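Local structure of SusD homolog (Bacteroides thetaiotaomicron VPI-5482, 3IV0) at residues A[244-248]-A[261-265]; A[256-260]-A[360-366]. The protein probably binds glycans at the outer membrane, although its own ligand and precise function are not established. One frame throughout, in Å; residues are numbered along the deposited sequence.

Contact 1. Residues A[244-248]-A[261-265]; sequences AYSLL and SDEGL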
loop_
_atom_site.group_PDB
_atom_site.type_symbol
_atom_site.label_atom_id
_atom_site.label_comp_id
_atom_site.label_asym_id
_atom_site.label_seq_id
_atom_site.Cartn_x
_atom_site.Cartn_y
_atom_site.Cartn_z
ATOM N N ALA A 244 -18.593 11.604 -3.957
ATOM C CA ALA A 244 -17.516 11.259 -4.874
ATOM C C ALA A 244 -17.037 9.829 -4.657
ATOM O O ALA A 244 -16.684 9.136 -5.624
ATOM C CB ALA A 244 -16.374 12.205 -4.722
ATOM N N TYR A 245 -17.004 9.416 -3.393
ATOM C CA TYR A 245 -16.549 8.096 -3.036
ATOM C C TYR A 245 -17.710 7.254 -2.549
ATOM O O TYR A 245 -18.599 7.728 -1.857
ATOM C CB TYR A 245 -15.478 8.163 -1.935
ATOM C CG TYR A 245 -14.354 9.127 -2.230
ATOM C CD1 TYR A 245 -13.806 9.236 -3.503
ATOM C CD2 TYR A 245 -13.833 9.926 -1.238
ATOM C CE1 TYR A 245 -12.802 10.143 -3.775
ATOM C CE2 TYR A 245 -12.813 10.837 -1.503
ATOM C CZ TYR A 245 -12.310 10.945 -2.778
ATOM O OH TYR A 245 -11.307 11.878 -2.998
ATOM N N SER A 246 -17.676 5.975 -2.875
ATOM C CA SER A 246 -18.671 5.055 -2.361
ATOM C C SER A 246 -18.088 3.657 -2.262
ATOM O O SER A 246 -17.056 3.350 -2.869
ATOM C CB SER A 246 -19.924 5.073 -3.213
ATOM O OG SER A 246 -19.590 4.804 -4.527
ATOM N N LEU A 247 -18.735 2.821 -1.476
ATOM C CA LEU A 247 -18.419 1.408 -1.431
ATOM C C LEU A 247 -19.213 0.654 -2.497
ATOM O O LEU A 247 -20.448 0.660 -2.450
ATOM C CB LEU A 247 -18.757 0.857 -0.056
ATOM C CG LEU A 247 -17.973 1.425 1.123
ATOM C CD1 LEU A 247 -18.409 0.711 2.420
ATOM C CD2 LEU A 247 -16.504 1.301 0.921
ATOM N N LEU A 248 -18.557 0.010 -3.439
ATOM C CA LEU A 248 -19.298 -0.742 -4.459
ATOM C C LEU A 248 -19.902 -2.011 -3.878
ATOM O O LEU A 248 -19.457 -2.556 -2.858
ATOM C CB LEU A 248 -18.378 -1.122 -5.610
ATOM C CG LEU A 248 -18.162 -0.058 -6.702
ATOM C CD1 LEU A 248 -17.433 1.207 -6.217
ATOM C CD2 LEU A 248 -17.418 -0.688 -7.920
ATOM N N SER A 261 -12.513 2.951 -10.145
ATOM C CA SER A 261 -13.838 2.926 -9.551
ATOM C C SER A 261 -14.045 4.064 -8.569
ATOM O O SER A 261 -13.099 4.722 -8.136
ATOM C CB SER A 261 -14.108 1.608 -8.800
ATOM O OG SER A 261 -13.534 1.655 -7.489
ATOM N N ASP A 262 -15.289 4.241 -8.140
ATOM C CA ASP A 262 -15.606 5.288 -7.169
ATOM C C ASP A 262 -15.143 4.950 -5.743
ATOM O O ASP A 262 -15.332 5.743 -4.839
ATOM C CB ASP A 262 -17.119 5.537 -7.090
ATOM C CG ASP A 262 -17.668 6.320 -8.285
ATOM O OD1 ASP A 262 -16.910 6.658 -9.204
ATOM O OD2 ASP A 262 -18.877 6.625 -8.255
ATOM N N GLU A 263 -14.564 3.765 -5.536
ATOM C CA GLU A 263 -14.057 3.378 -4.244
ATOM C C GLU A 263 -12.554 3.654 -4.150
ATOM O O GLU A 263 -12.001 3.725 -3.043
ATOM C CB GLU A 263 -14.367 1.897 -3.984
ATOM C CG GLU A 263 -14.060 1.481 -2.592
ATOM C CD GLU A 263 -14.641 0.174 -2.145
ATOM O OE1 GLU A 263 -15.696 -0.230 -2.664
ATOM O OE2 GLU A 263 -14.066 -0.390 -1.169
ATOM N N GLY A 264 -11.882 3.817 -5.272
ATOM C CA GLY A 264 -10.438 3.990 -5.230
ATOM C C GLY A 264 -10.063 5.339 -4.635
ATOM O O GLY A 264 -10.721 6.347 -4.896
ATOM N N LEU A 265 -9.011 5.388 -3.831
ATOM C CA LEU A 265 -8.460 6.658 -3.365
ATOM C C LEU A 265 -7.095 6.894 -4.017
ATOM O O LEU A 265 -6.806 8.051 -4.363
ATOM C CB LEU A 265 -8.373 6.744 -1.832
ATOM C CG LEU A 265 -9.728 6.741 -1.125
ATOM C CD1 LEU A 265 -9.523 6.731 0.388
ATOM C CD2 LEU A 265 -10.616 7.877 -1.546
HETATM O O HOH W 1 -19.666 7.446 -5.801
#
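Residues 244-248, extended from Tyr245 on, run past the type I beta turn Ser261-Gly264, which leads from helix 253-258 into strand 264-268 of this mostly helical chain; Tyr245 CA is 5.1 Å from Asp262 CA. The turn closes through Gly264 N to Ser261 O (3.2 Å) and holds an ST turn, Ser261 OG accepting from Glu263 N at 3.1 Å. Its carbonyl Asp262 O receives Ser246 N (3.1 Å) and a CA-H...O contact from Tyr245 CA (3.2 Å). Two residues on, Leu248 N donates to Glu263 OE1 (3.0 Å), and this buried carboxylate also forms salt bridges to Arg366 and Arg398. Leu265 CD2 sits over the Tyr245 ring, 3.6 Å from its centroid, in a CH-pi contact, while Tyr245 OH bonds to Trp188 O. Water 1 joins Ser246 OG (2.9 Å) to Asp262 OD2 (2.7 Å), and Asp262 OD1 pairs with Lys196. Leu248 packs on Val255 and Ile256 of helix 253-258, Leu247 on Tyr367 and Ala368 of helix 367-381.

Contact 2. Residues A[256-260]-A[360-366]; sequences IFAGG and GNQIVFR
The C-terminal end of helix 253-258 packs against strand 362-366, which is broken by a classic bulge at Val364 and Phe365 opposite Phe266. Gly259 leaves the helix at phi/psi 100/158, and Gly260 follows at 76/14. Ala258 CA lies 3.9 Å from Gly360 CA, so close that a CB at Gly360 would clash with Phe257 O and Ala258 CA. Asn361 N donates to Ala258 O (3.1 Å); water 2 donates to both Phe257 O (2.8 Å) and Asn361 O (2.7 Å). Ile363 (chi1 m, chi2 m) points toward the helix, its CG1 3.9 Å from Phe257 CD1 and its CD1 3.7 Å from Ile256 O. Arg366 (chi1 p, then t, t) brings CD 3.8 Å from Ile256 CG2. The Phe257 ring (chi1 m, chi2 -62°) turns its edge to the guanidinium face, CZ 3.7 Å from Arg366 NH2; Glu426, Glu422 and Glu263 form salt bridges with that guanidinium. Asn361 ND2 bonds to Glu267 of strand 264-268, the antiparallel neighbour, and Arg366 occupies the N-cap position of helix 367-381.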
loop_
_atom_site.group_PDB
_atom_site.type_symbol
_atom_site.label_atom_id
_atom_site.label_comp_id
_atom_site.label_asym_id
_atom_site.label_seq_id
_atom_site.Cartn_x
_atom_site.Cartn_y
_atom_site.Cartn_z
ATOM N N ILE A 256 -13.969 -2.710 -8.608
ATOM C CA ILE A 256 -13.013 -2.081 -7.688
ATOM C C ILE A 256 -11.591 -2.358 -8.128
ATOM O O ILE A 256 -10.764 -1.455 -8.298
ATOM C CB ILE A 256 -13.167 -2.550 -6.230
ATOM C CG1 ILE A 256 -14.592 -2.375 -5.717
ATOM C CG2 ILE A 256 -12.135 -1.812 -5.347
ATOM C CD1 ILE A 256 -14.855 -3.028 -4.330
ATOM N N PHE A 257 -11.285 -3.635 -8.344
ATOM C CA PHE A 257 -9.917 -4.039 -8.605
ATOM C C PHE A 257 -9.417 -3.839 -10.024
ATOM O O PHE A 257 -8.199 -3.854 -10.264
ATOM C CB PHE A 257 -9.646 -5.427 -8.007
ATOM C CG PHE A 257 -9.938 -5.454 -6.545
ATOM C CD1 PHE A 257 -9.207 -4.634 -5.681
ATOM C CD2 PHE A 257 -11.013 -6.144 -6.036
ATOM C CE1 PHE A 257 -9.511 -4.586 -4.338
ATOM C CE2 PHE A 257 -11.316 -6.069 -4.669
ATOM C CZ PHE A 257 -10.569 -5.258 -3.854
ATOM N N ALA A 258 -10.318 -3.525 -10.960
ATOM C CA ALA A 258 -9.914 -3.123 -12.289
ATOM C C ALA A 258 -9.230 -1.766 -12.224
ATOM O O ALA A 258 -8.358 -1.453 -13.051
ATOM C CB ALA A 258 -11.125 -3.021 -13.198
ATOM N N GLY A 259 -9.650 -0.953 -11.257
ATOM C CA GLY A 259 -9.155 0.405 -11.135
ATOM C C GLY A 259 -10.112 1.404 -11.706
ATOM O O GLY A 259 -10.956 1.063 -12.555
ATOM N N GLY A 260 -9.976 2.643 -11.247
ATOM C CA GLY A 260 -10.810 3.714 -11.722
ATOM C C GLY A 260 -12.230 3.722 -11.184
ATOM O O GLY A 260 -13.069 4.485 -11.669
ATOM N N GLY A 360 -5.768 -5.119 -13.879
ATOM C CA GLY A 360 -6.200 -3.896 -13.233
ATOM C C GLY A 360 -5.079 -3.103 -12.614
ATOM O O GLY A 360 -3.947 -3.559 -12.495
ATOM N N ASN A 361 -5.422 -1.897 -12.195
ATOM C CA ASN A 361 -4.511 -1.053 -11.400
ATOM C C ASN A 361 -4.231 -1.711 -10.067
ATOM O O ASN A 361 -5.040 -2.477 -9.580
ATOM C CB ASN A 361 -5.138 0.334 -11.150
ATOM C CG ASN A 361 -5.422 1.111 -12.405
ATOM O OD1 ASN A 361 -4.898 0.814 -13.481
ATOM N ND2 ASN A 361 -6.262 2.113 -12.277
ATOM N N GLN A 362 -3.106 -1.392 -9.451
ATOM C CA GLN A 362 -2.848 -1.797 -8.085
ATOM C C GLN A 362 -3.516 -0.785 -7.197
ATOM O O GLN A 362 -3.268 0.429 -7.301
ATOM C CB GLN A 362 -1.348 -1.861 -7.804
ATOM C CG GLN A 362 -1.000 -2.094 -6.336
ATOM C CD GLN A 362 -1.247 -3.486 -5.812
ATOM O OE1 GLN A 362 -1.239 -4.453 -6.554
ATOM N NE2 GLN A 362 -1.459 -3.583 -4.498
ATOM N N ILE A 363 -4.357 -1.260 -6.274
ATOM C CA ILE A 363 -5.142 -0.350 -5.444
ATOM C C ILE A 363 -4.435 -0.042 -4.142
ATOM O O ILE A 363 -4.509 -0.855 -3.190
ATOM C CB ILE A 363 -6.522 -0.895 -5.122
ATOM C CG1 ILE A 363 -7.255 -1.329 -6.407
ATOM C CG2 ILE A 363 -7.357 0.169 -4.418
ATOM C CD1 ILE A 363 -7.377 -0.263 -7.558
ATOM N N VAL A 364 -3.749 1.099 -4.054
ATOM C CA VAL A 364 -2.897 1.406 -2.927
ATOM C C VAL A 364 -3.742 1.803 -1.725
ATOM O O VAL A 364 -3.542 1.267 -0.610
ATOM C CB VAL A 364 -1.897 2.524 -3.289
ATOM C CG1 VAL A 364 -1.073 2.948 -2.047
ATOM C CG2 VAL A 364 -0.958 2.058 -4.394
ATOM N N PHE A 365 -4.661 2.721 -1.907
ATOM C CA PHE A 365 -5.572 3.165 -0.868
ATOM C C PHE A 365 -6.956 3.119 -1.453
ATOM O O PHE A 365 -7.193 3.604 -2.572
ATOM C CB PHE A 365 -5.278 4.599 -0.436
ATOM C CG PHE A 365 -3.884 4.827 0.110
ATOM C CD1 PHE A 365 -3.325 4.006 1.095
ATOM C CD2 PHE A 365 -3.146 5.944 -0.328
ATOM C CE1 PHE A 365 -2.078 4.250 1.589
ATOM C CE2 PHE A 365 -1.871 6.183 0.197
ATOM C CZ PHE A 365 -1.344 5.315 1.130
ATOM N N ARG A 366 -7.918 2.583 -0.713
ATOM C CA ARG A 366 -9.303 2.694 -1.159
ATOM C C ARG A 366 -10.251 3.010 -0.011
ATOM O O ARG A 366 -9.863 2.998 1.175
ATOM C CB ARG A 366 -9.773 1.491 -1.942
ATOM C CG ARG A 366 -9.814 0.228 -1.167
ATOM C CD ARG A 366 -10.385 -0.905 -2.047
ATOM N NE ARG A 366 -10.166 -2.211 -1.432
ATOM C CZ ARG A 366 -11.104 -2.921 -0.803
ATOM N NH1 ARG A 366 -12.331 -2.485 -0.646
ATOM N NH2 ARG A 366 -10.787 -4.102 -0.320
HETATM O O HOH W 2 -6.106 -4.750 -8.670
#

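In the fold
From the N terminus, the chain leaves helix 224-238, passes through 244-248, forms helix 253-258 and returns at 261-265, where contact 1 closes a short loop around that helix. Contact 2 starts from the end of the same helix and closes a loop of 99 residues on reaching 360-366. Their segments alternate in sequence, so the two loops cross. Both contacts reach the two-stranded antiparallel sheet of 264-268 and 362-366, where Leu265 N lies 2.8 Å from Phe365 O, a probable hydrogen bond. A salt bridge from Glu263 OE2 to Arg366 NH1 (2.8 Å) joins them directly, linking the turn after helix 253-258 to the residue just before helix 367-381.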